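Long-range contacts in FAD-dependent oxidoreductase (Actinomadura kijaniata, PDB 3M9V), which probably acts as a flavin-dependent oxidoreductase of the acyl-CoA dehydrogenase family, working on a dTDP-linked sugar in the biosynthesis of D-kijanose: residues A[144-155]-A[181-189]; A[155-163]-A[231-241]. All coordinates share one frame; numbering follows the deposited sequence.

How the contacts relate
The two contacts lie in the same β-sheet, their centres about 13 Å apart, and share L155 on strand 154-157. Contact 1 (144-155 with 181-189) sets strand 180-187 beside two successive strands of the chain; contact 2 (155-163 with 231-241) carries on through the next turn to the end of strand 225-234 and to strand 239-241. They also meet directly: T187 CG2 lies 3.8 Å from W163 CZ3. Contact 1 is the one at the nucleotide, with I145 belonging to the FMN site, where no flavin is bound in this model. Between nearest atoms, the side chain of N184 is about 3 Å from the bound thymidine-5'-diphosphate (dTDP). In contact 2 the side chain of M241 is about 11 Å from the bound thymidine-5'-diphosphate, again between nearest atoms.

Contact 1 of 2, residues A[144-155]-A[181-189]; sequences GIKDHHTAVTTL and FVINARTDG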
loop_
_atom_site.group_PDB
_atom_site.type_symbol
_atom_site.label_atom_id
_atom_site.label_comp_id
_atom_site.label_asym_id
_atom_site.label_seq_id
_atom_site.Cartn_x
_atom_site.Cartn_y
_atom_site.Cartn_z
ATOM N N GLY A 144 29.319 -14.545 16.244
ATOM C CA GLY A 144 29.978 -13.387 15.647
ATOM C C GLY A 144 30.037 -13.780 14.182
ATOM O O GLY A 144 30.861 -14.603 13.761
ATOM N N ILE A 145 29.136 -13.195 13.399
ATOM C CA ILE A 145 28.919 -13.629 12.026
ATOM C C ILE A 145 29.512 -12.642 11.029
ATOM O O ILE A 145 30.316 -13.007 10.181
ATOM C CB ILE A 145 27.418 -13.831 11.747
ATOM C CG1 ILE A 145 26.896 -14.908 12.701
ATOM C CG2 ILE A 145 27.218 -14.192 10.275
ATOM C CD1 ILE A 145 25.382 -14.963 12.750
ATOM N N LYS A 146 29.167 -11.370 11.157
ATOM C CA LYS A 146 29.505 -10.413 10.113
ATOM C C LYS A 146 30.779 -9.629 10.395
ATOM O O LYS A 146 30.904 -8.984 11.444
ATOM C CB LYS A 146 28.353 -9.424 9.899
ATOM C CG LYS A 146 28.725 -8.285 8.933
ATOM C CD LYS A 146 27.547 -7.856 8.082
ATOM C CE LYS A 146 27.700 -6.429 7.567
ATOM N NZ LYS A 146 26.585 -5.670 8.202
ATOM N N ASP A 147 31.704 -9.704 9.442
ATOM C CA ASP A 147 32.943 -8.958 9.529
ATOM C C ASP A 147 32.688 -7.466 9.561
ATOM O O ASP A 147 31.876 -6.973 8.792
ATOM C CB ASP A 147 33.850 -9.293 8.347
ATOM C CG ASP A 147 34.681 -10.521 8.605
ATOM O OD1 ASP A 147 34.710 -10.997 9.759
ATOM O OD2 ASP A 147 35.281 -11.026 7.637
ATOM N N HIS A 148 33.361 -6.755 10.459
ATOM C CA HIS A 148 33.472 -5.305 10.377
ATOM C C HIS A 148 34.168 -4.865 9.080
ATOM O O HIS A 148 34.968 -5.608 8.515
ATOM C CB HIS A 148 34.284 -4.828 11.578
ATOM C CG HIS A 148 34.409 -3.340 11.669
ATOM N ND1 HIS A 148 33.609 -2.577 12.494
ATOM C CD2 HIS A 148 35.230 -2.472 11.029
ATOM C CE1 HIS A 148 33.942 -1.304 12.372
ATOM N NE2 HIS A 148 34.926 -1.215 11.492
ATOM N N HIS A 149 33.917 -3.659 8.578
ATOM C CA HIS A 149 34.403 -3.344 7.226
ATOM C C HIS A 149 35.929 -3.238 7.124
ATOM O O HIS A 149 36.524 -3.552 6.091
ATOM C CB HIS A 149 33.672 -2.136 6.627
ATOM C CG HIS A 149 33.991 -0.836 7.295
ATOM N ND1 HIS A 149 35.117 -0.101 6.992
ATOM C CD2 HIS A 149 33.343 -0.151 8.269
ATOM C CE1 HIS A 149 35.145 0.989 7.740
ATOM N NE2 HIS A 149 34.079 0.983 8.521
ATOM N N THR A 150 36.584 -2.847 8.211
ATOM C CA THR A 150 38.047 -2.798 8.247
ATOM C C THR A 150 38.806 -4.128 8.291
ATOM O O THR A 150 40.038 -4.097 8.305
ATOM C CB THR A 150 38.575 -2.022 9.472
ATOM O OG1 THR A 150 38.436 -2.838 10.643
ATOM C CG2 THR A 150 37.863 -0.684 9.666
ATOM N N ALA A 151 38.132 -5.277 8.301
ATOM C CA ALA A 151 38.780 -6.535 8.678
ATOM C C ALA A 151 38.180 -7.762 8.015
ATOM O O ALA A 151 36.970 -7.837 7.838
ATOM C CB ALA A 151 38.721 -6.743 10.187
ATOM N N VAL A 152 39.008 -8.743 7.674
ATOM C CA VAL A 152 38.497 -10.056 7.302
ATOM C C VAL A 152 38.958 -11.120 8.305
ATOM O O VAL A 152 40.153 -11.408 8.418
ATOM C CB VAL A 152 38.887 -10.425 5.867
ATOM C CG1 VAL A 152 40.322 -9.986 5.609
ATOM C CG2 VAL A 152 38.685 -11.907 5.605
ATOM N N THR A 153 38.019 -11.711 9.040
ATOM C CA THR A 153 38.397 -12.461 10.230
ATOM C C THR A 153 39.004 -13.781 9.770
ATOM O O THR A 153 38.334 -14.583 9.119
ATOM C CB THR A 153 37.179 -12.705 11.138
ATOM O OG1 THR A 153 36.729 -11.446 11.645
ATOM C CG2 THR A 153 37.541 -13.623 12.307
ATOM N N THR A 154 40.266 -14.020 10.122
ATOM C CA THR A 154 41.012 -15.147 9.555
ATOM C C THR A 154 41.678 -15.976 10.651
ATOM O O THR A 154 42.095 -15.449 11.682
ATOM C CB THR A 154 42.091 -14.643 8.562
ATOM O OG1 THR A 154 42.914 -13.692 9.236
ATOM C CG2 THR A 154 41.462 -13.805 7.480
ATOM N N LEU A 155 41.743 -17.281 10.436
ATOM C CA LEU A 155 42.419 -18.178 11.355
ATOM C C LEU A 155 43.746 -18.581 10.714
ATOM O O LEU A 155 43.792 -18.987 9.554
ATOM C CB LEU A 155 41.611 -19.459 11.570
ATOM C CG LEU A 155 40.697 -19.801 12.746
ATOM C CD1 LEU A 155 40.311 -21.268 12.608
ATOM C CD2 LEU A 155 41.326 -19.542 14.112
ATOM N N PHE A 181 31.910 -17.531 22.224
ATOM C CA PHE A 181 31.567 -16.798 21.002
ATOM C C PHE A 181 31.895 -17.705 19.826
ATOM O O PHE A 181 33.072 -18.055 19.605
ATOM C CB PHE A 181 32.367 -15.493 20.921
ATOM C CG PHE A 181 32.025 -14.513 21.997
ATOM C CD1 PHE A 181 31.155 -13.459 21.746
ATOM C CD2 PHE A 181 32.500 -14.694 23.288
ATOM C CE1 PHE A 181 30.814 -12.562 22.756
ATOM C CE2 PHE A 181 32.156 -13.824 24.311
ATOM C CZ PHE A 181 31.315 -12.758 24.040
ATOM N N VAL A 182 30.861 -18.130 19.103
ATOM C CA VAL A 182 31.075 -18.905 17.882
ATOM C C VAL A 182 31.290 -17.935 16.725
ATOM O O VAL A 182 30.457 -17.055 16.507
ATOM C CB VAL A 182 29.867 -19.808 17.590
ATOM C CG1 VAL A 182 30.081 -20.638 16.328
ATOM C CG2 VAL A 182 29.629 -20.734 18.744
ATOM N N ILE A 183 32.404 -18.055 16.006
ATOM C CA ILE A 183 32.848 -16.983 15.121
ATOM C C ILE A 183 32.931 -17.583 13.726
ATOM O O ILE A 183 33.479 -18.674 13.557
ATOM C CB ILE A 183 34.257 -16.472 15.504
ATOM C CG1 ILE A 183 34.261 -15.979 16.954
ATOM C CG2 ILE A 183 34.728 -15.308 14.629
ATOM C CD1 ILE A 183 33.279 -14.851 17.205
ATOM N N ASN A 184 32.376 -16.897 12.734
ATOM C CA ASN A 184 32.542 -17.373 11.370
ATOM C C ASN A 184 33.854 -16.834 10.812
ATOM O O ASN A 184 34.049 -15.621 10.725
ATOM C CB ASN A 184 31.388 -16.888 10.499
ATOM C CG ASN A 184 30.093 -17.614 10.816
ATOM O OD1 ASN A 184 30.006 -18.398 11.767
ATOM N ND2 ASN A 184 29.084 -17.376 9.988
ATOM N N ALA A 185 34.756 -17.723 10.415
ATOM C CA ALA A 185 36.068 -17.232 10.010
ATOM C C ALA A 185 36.479 -18.062 8.800
ATOM O O ALA A 185 35.817 -19.053 8.485
ATOM C CB ALA A 185 37.052 -17.384 11.178
ATOM N N ARG A 186 37.557 -17.674 8.127
ATOM C CA ARG A 186 38.167 -18.530 7.101
ATOM C C ARG A 186 39.638 -18.801 7.445
ATOM O O ARG A 186 40.306 -17.932 8.017
ATOM C CB ARG A 186 38.140 -17.809 5.749
ATOM C CG ARG A 186 38.908 -16.505 5.835
ATOM C CD ARG A 186 38.883 -15.760 4.519
ATOM N NE ARG A 186 37.513 -15.591 4.037
ATOM C CZ ARG A 186 37.201 -15.207 2.803
ATOM N NH1 ARG A 186 35.925 -15.091 2.458
ATOM N NH2 ARG A 186 38.159 -14.949 1.919
ATOM N N THR A 187 40.158 -19.971 7.086
ATOM C CA THR A 187 41.585 -20.193 7.300
ATOM C C THR A 187 42.489 -19.396 6.373
ATOM O O THR A 187 42.065 -18.773 5.399
ATOM C CB THR A 187 42.009 -21.648 7.109
ATOM O OG1 THR A 187 41.743 -21.999 5.746
ATOM C CG2 THR A 187 41.261 -22.567 8.068
ATOM N N ASP A 188 43.764 -19.447 6.737
ATOM C CA ASP A 188 44.874 -18.917 5.961
ATOM C C ASP A 188 46.240 -19.329 6.516
ATOM O O ASP A 188 47.085 -18.508 6.885
ATOM C CB ASP A 188 44.794 -17.406 5.806
ATOM C CG ASP A 188 45.591 -16.964 4.605
ATOM O OD1 ASP A 188 45.934 -17.879 3.822
ATOM O OD2 ASP A 188 45.862 -15.751 4.472
ATOM N N GLY A 189 46.432 -20.643 6.566
ATOM C CA GLY A 189 47.751 -21.239 6.737
ATOM C C GLY A 189 48.406 -21.636 5.432
ATOM O O GLY A 189 49.494 -21.139 5.160
#
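The R186 side chain runs past V152, T153 and T154. Its CB shares a sheet face with T154. CG, set between the backbone N and the carbonyl carbon (chi1 60°), sits 3.8 Å from T153 O and meets T154 CG2. CD then reaches V152 CG2 at 4.0 Å, and a bend at chi3 (53°) turns the chain so that this methyl lies over one face of the guanidinium, near NE. A long aliphatic stem with a charged end suits a site that begins on the sheet and finishes in solvent. In the backbone, L155 N donates to R186 O (2.9 Å), while R186 N reaches T153 O only weakly. T153, buried, presents CG2 to A185 CB and I183 CG2, whereas its OG1 donates to D147 OD1 (2.8 Å), which also pairs with K169. At the other end, G144 N donates to V182 O (2.8 Å) and N184 N to G144 O (2.9 Å); lacking a side chain, G144 lets I183 CD1 approach its CA. Two parallel pairings on one strand, interrupted at N184, belong to the β-domain of the acyl-CoA dehydrogenase fold, and N184 ND2, beside I145 CG2, weakly binds the dTDP diphosphate.

Contact 2 of 2, residues A[155-163]-A[231-241]; sequences LRPDGAGGW and DCPIPADHVLM
The W163 indole stands among V239, M241 and A236, with I234 O in the plane of its edge. CG lies beside the backbone N (chi1 -52°), which brings CD1 within 3.8 Å of V239 CG2; the two side chains cross at about a right angle. M241 SD comes in obliquely, 5.1 Å from the centroid of the six-membered ring and 46° off its normal, a Met-aromatic contact to which a flexible, polarisable thioether is well suited. L155 CD1 lies over one indole face, offset toward its rim, and from there reaches V239 CG1 tip to tip at 3.9 Å, while its CD2 meets I234 CG1 crosswise. W163 and I234 form an antiparallel hydrogen-bonded pair, W163 N to I234 O and I234 N to W163 O, both 2.9 Å, where strand 163-172 of the β-hairpin that starts with strand 154-157 joins strand 225-234. A G1 bulge at D231 and C232, both facing L165, lies just before it. In the hairpin loop D158 OD1 accepts from A160 N and G162 N on opposite faces of its carboxylate, the first bond making an Asx turn; G159 and G161 supply the positive phi angles. A water bridges G161 O to A236 N, and A236 CB, small enough to fit, approaches G161 O at 3.4 Å. R156 and D231 pair as a salt bridge, though the modelled positions are doubtful.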
loop_
_atom_site.group_PDB
_atom_site.type_symbol
_atom_site.label_atom_id
_atom_site.label_comp_id
_atom_site.label_asym_id
_atom_site.label_seq_id
_atom_site.Cartn_x
_atom_site.Cartn_y
_atom_site.Cartn_z
ATOM N N LEU A 155 41.743 -17.281 10.436
ATOM C CA LEU A 155 42.419 -18.178 11.355
ATOM C C LEU A 155 43.746 -18.581 10.714
ATOM O O LEU A 155 43.792 -18.987 9.554
ATOM C CB LEU A 155 41.611 -19.459 11.570
ATOM C CG LEU A 155 40.697 -19.801 12.746
ATOM C CD1 LEU A 155 40.311 -21.268 12.608
ATOM C CD2 LEU A 155 41.326 -19.542 14.112
ATOM N N ARG A 156 44.824 -18.478 11.479
ATOM C CA ARG A 156 46.176 -18.702 10.973
ATOM C C ARG A 156 46.782 -19.814 11.833
ATOM O O ARG A 156 46.629 -19.827 13.057
ATOM C CB ARG A 156 46.955 -17.420 11.274
ATOM C CG ARG A 156 47.834 -16.879 10.178
ATOM C CD ARG A 156 48.914 -16.054 10.851
ATOM N NE ARG A 156 48.362 -15.240 11.929
ATOM C CZ ARG A 156 49.090 -14.626 12.858
ATOM N NH1 ARG A 156 48.494 -13.891 13.785
ATOM N NH2 ARG A 156 50.411 -14.741 12.868
ATOM N N PRO A 157 47.513 -20.754 11.216
ATOM C CA PRO A 157 47.983 -21.869 12.042
ATOM C C PRO A 157 49.036 -21.332 13.012
ATOM O O PRO A 157 49.752 -20.394 12.672
ATOM C CB PRO A 157 48.579 -22.835 11.017
ATOM C CG PRO A 157 49.032 -21.934 9.895
ATOM C CD PRO A 157 48.069 -20.781 9.852
ATOM N N ASP A 158 49.123 -21.844 14.234
ATOM C CA ASP A 158 50.124 -21.262 15.128
ATOM C C ASP A 158 51.502 -21.913 15.010
ATOM O O ASP A 158 52.378 -21.626 15.811
ATOM C CB ASP A 158 49.671 -21.242 16.593
ATOM C CG ASP A 158 49.541 -22.629 17.196
ATOM O OD1 ASP A 158 49.889 -23.650 16.555
ATOM O OD2 ASP A 158 49.072 -22.704 18.351
ATOM N N GLY A 159 51.716 -22.789 14.035
ATOM C CA GLY A 159 52.985 -23.502 13.965
ATOM C C GLY A 159 53.101 -24.754 14.820
ATOM O O GLY A 159 53.954 -25.595 14.546
ATOM N N ALA A 160 52.277 -24.914 15.851
ATOM C CA ALA A 160 52.361 -26.070 16.733
ATOM C C ALA A 160 51.076 -26.879 16.754
ATOM O O ALA A 160 50.780 -27.556 17.735
ATOM C CB ALA A 160 52.684 -25.627 18.152
ATOM N N GLY A 161 50.285 -26.817 15.691
ATOM C CA GLY A 161 49.039 -27.572 15.702
ATOM C C GLY A 161 47.775 -26.871 16.169
ATOM O O GLY A 161 46.711 -27.497 16.198
ATOM N N GLY A 162 47.865 -25.600 16.559
ATOM C CA GLY A 162 46.671 -24.835 16.905
ATOM C C GLY A 162 46.536 -23.624 15.997
ATOM O O GLY A 162 47.079 -23.630 14.891
ATOM N N TRP A 163 45.824 -22.586 16.428
ATOM C CA TRP A 163 45.522 -21.448 15.549
ATOM C C TRP A 163 45.561 -20.106 16.280
ATOM O O TRP A 163 45.518 -20.033 17.508
ATOM C CB TRP A 163 44.089 -21.538 14.991
ATOM C CG TRP A 163 43.745 -22.848 14.343
ATOM C CD1 TRP A 163 43.285 -23.980 14.962
ATOM C CD2 TRP A 163 43.810 -23.146 12.944
ATOM N NE1 TRP A 163 43.083 -24.971 14.026
ATOM C CE2 TRP A 163 43.390 -24.484 12.782
ATOM C CE3 TRP A 163 44.183 -22.409 11.815
ATOM C CZ2 TRP A 163 43.332 -25.109 11.532
ATOM C CZ3 TRP A 163 44.138 -23.030 10.580
ATOM C CH2 TRP A 163 43.701 -24.365 10.448
ATOM N N ASP A 231 45.207 -11.787 17.470
ATOM C CA ASP A 231 45.934 -13.039 17.619
ATOM C C ASP A 231 45.471 -13.884 18.808
ATOM O O ASP A 231 46.294 -14.181 19.685
ATOM C CB ASP A 231 47.425 -12.717 17.818
ATOM C CG ASP A 231 48.109 -12.339 16.510
ATOM O OD1 ASP A 231 47.564 -12.626 15.424
ATOM O OD2 ASP A 231 49.194 -11.732 16.518
ATOM N N CYS A 232 44.188 -14.246 18.854
ATOM C CA CYS A 232 43.665 -15.023 19.975
ATOM C C CYS A 232 44.057 -16.469 19.740
ATOM O O CYS A 232 43.732 -17.039 18.702
ATOM C CB CYS A 232 42.133 -14.987 20.054
ATOM S SG CYS A 232 41.528 -13.299 20.324
ATOM N N PRO A 233 44.743 -17.072 20.716
ATOM C CA PRO A 233 45.135 -18.464 20.548
ATOM C C PRO A 233 43.915 -19.368 20.684
ATOM O O PRO A 233 43.234 -19.326 21.706
ATOM C CB PRO A 233 46.087 -18.684 21.737
ATOM C CG PRO A 233 45.617 -17.668 22.756
ATOM C CD PRO A 233 45.404 -16.461 21.883
ATOM N N ILE A 234 43.639 -20.163 19.658
ATOM C CA ILE A 234 42.561 -21.138 19.747
ATOM C C ILE A 234 43.132 -22.528 19.511
ATOM O O ILE A 234 43.745 -22.769 18.467
ATOM C CB ILE A 234 41.495 -20.941 18.627
ATOM C CG1 ILE A 234 41.252 -19.462 18.287
ATOM C CG2 ILE A 234 40.259 -21.786 18.947
ATOM C CD1 ILE A 234 40.470 -18.725 19.314
ATOM N N PRO A 235 42.889 -23.445 20.455
ATOM C CA PRO A 235 43.311 -24.829 20.303
ATOM C C PRO A 235 42.518 -25.572 19.219
ATOM O O PRO A 235 41.373 -25.220 18.931
ATOM C CB PRO A 235 43.086 -25.420 21.694
ATOM C CG PRO A 235 42.044 -24.568 22.333
ATOM C CD PRO A 235 42.186 -23.195 21.726
ATOM N N ALA A 236 43.132 -26.572 18.590
ATOM C CA ALA A 236 42.546 -27.253 17.430
ATOM C C ALA A 236 41.172 -27.866 17.707
ATOM O O ALA A 236 40.309 -27.937 16.832
ATOM C CB ALA A 236 43.513 -28.329 16.912
ATOM N N ASP A 237 40.945 -28.302 18.940
ATOM C CA ASP A 237 39.670 -28.945 19.222
ATOM C C ASP A 237 38.600 -27.936 19.633
ATOM O O ASP A 237 37.572 -28.294 20.211
ATOM C CB ASP A 237 39.869 -29.986 20.322
ATOM C CG ASP A 237 40.276 -29.364 21.649
ATOM O OD1 ASP A 237 40.488 -28.133 21.745
ATOM O OD2 ASP A 237 40.393 -30.138 22.622
ATOM N N HIS A 238 38.880 -26.662 19.393
ATOM C CA HIS A 238 37.876 -25.619 19.591
ATOM C C HIS A 238 37.506 -24.953 18.271
ATOM O O HIS A 238 37.002 -23.826 18.232
ATOM C CB HIS A 238 38.387 -24.573 20.570
ATOM C CG HIS A 238 38.361 -25.057 21.978
ATOM N ND1 HIS A 238 38.538 -24.225 23.058
ATOM C CD2 HIS A 238 38.163 -26.297 22.478
ATOM C CE1 HIS A 238 38.445 -24.932 24.170
ATOM N NE2 HIS A 238 38.213 -26.192 23.846
ATOM N N VAL A 239 37.777 -25.691 17.202
ATOM C CA VAL A 239 37.541 -25.217 15.845
ATOM C C VAL A 239 36.706 -26.233 15.070
ATOM O O VAL A 239 37.152 -27.376 14.913
ATOM C CB VAL A 239 38.874 -24.989 15.131
ATOM C CG1 VAL A 239 38.619 -24.559 13.700
ATOM C CG2 VAL A 239 39.649 -23.908 15.885
ATOM N N LEU A 240 35.510 -25.842 14.622
ATOM C CA LEU A 240 34.756 -26.651 13.665
ATOM C C LEU A 240 35.081 -26.215 12.234
ATOM O O LEU A 240 34.604 -25.181 11.778
ATOM C CB LEU A 240 33.253 -26.538 13.933
ATOM C CG LEU A 240 32.688 -26.588 15.362
ATOM C CD1 LEU A 240 31.509 -25.631 15.454
ATOM C CD2 LEU A 240 32.224 -27.960 15.828
ATOM N N MET A 241 35.902 -26.971 11.515
ATOM C CA MET A 241 36.195 -26.674 10.117
ATOM C C MET A 241 34.987 -26.892 9.211
ATOM O O MET A 241 34.411 -27.970 9.207
ATOM C CB MET A 241 37.311 -27.600 9.629
ATOM C CG MET A 241 38.620 -27.412 10.369
ATOM S SD MET A 241 39.460 -25.900 9.840
ATOM C CE MET A 241 39.307 -26.112 8.066
HETATM O O HOH W 1 45.849 -27.063 19.160
#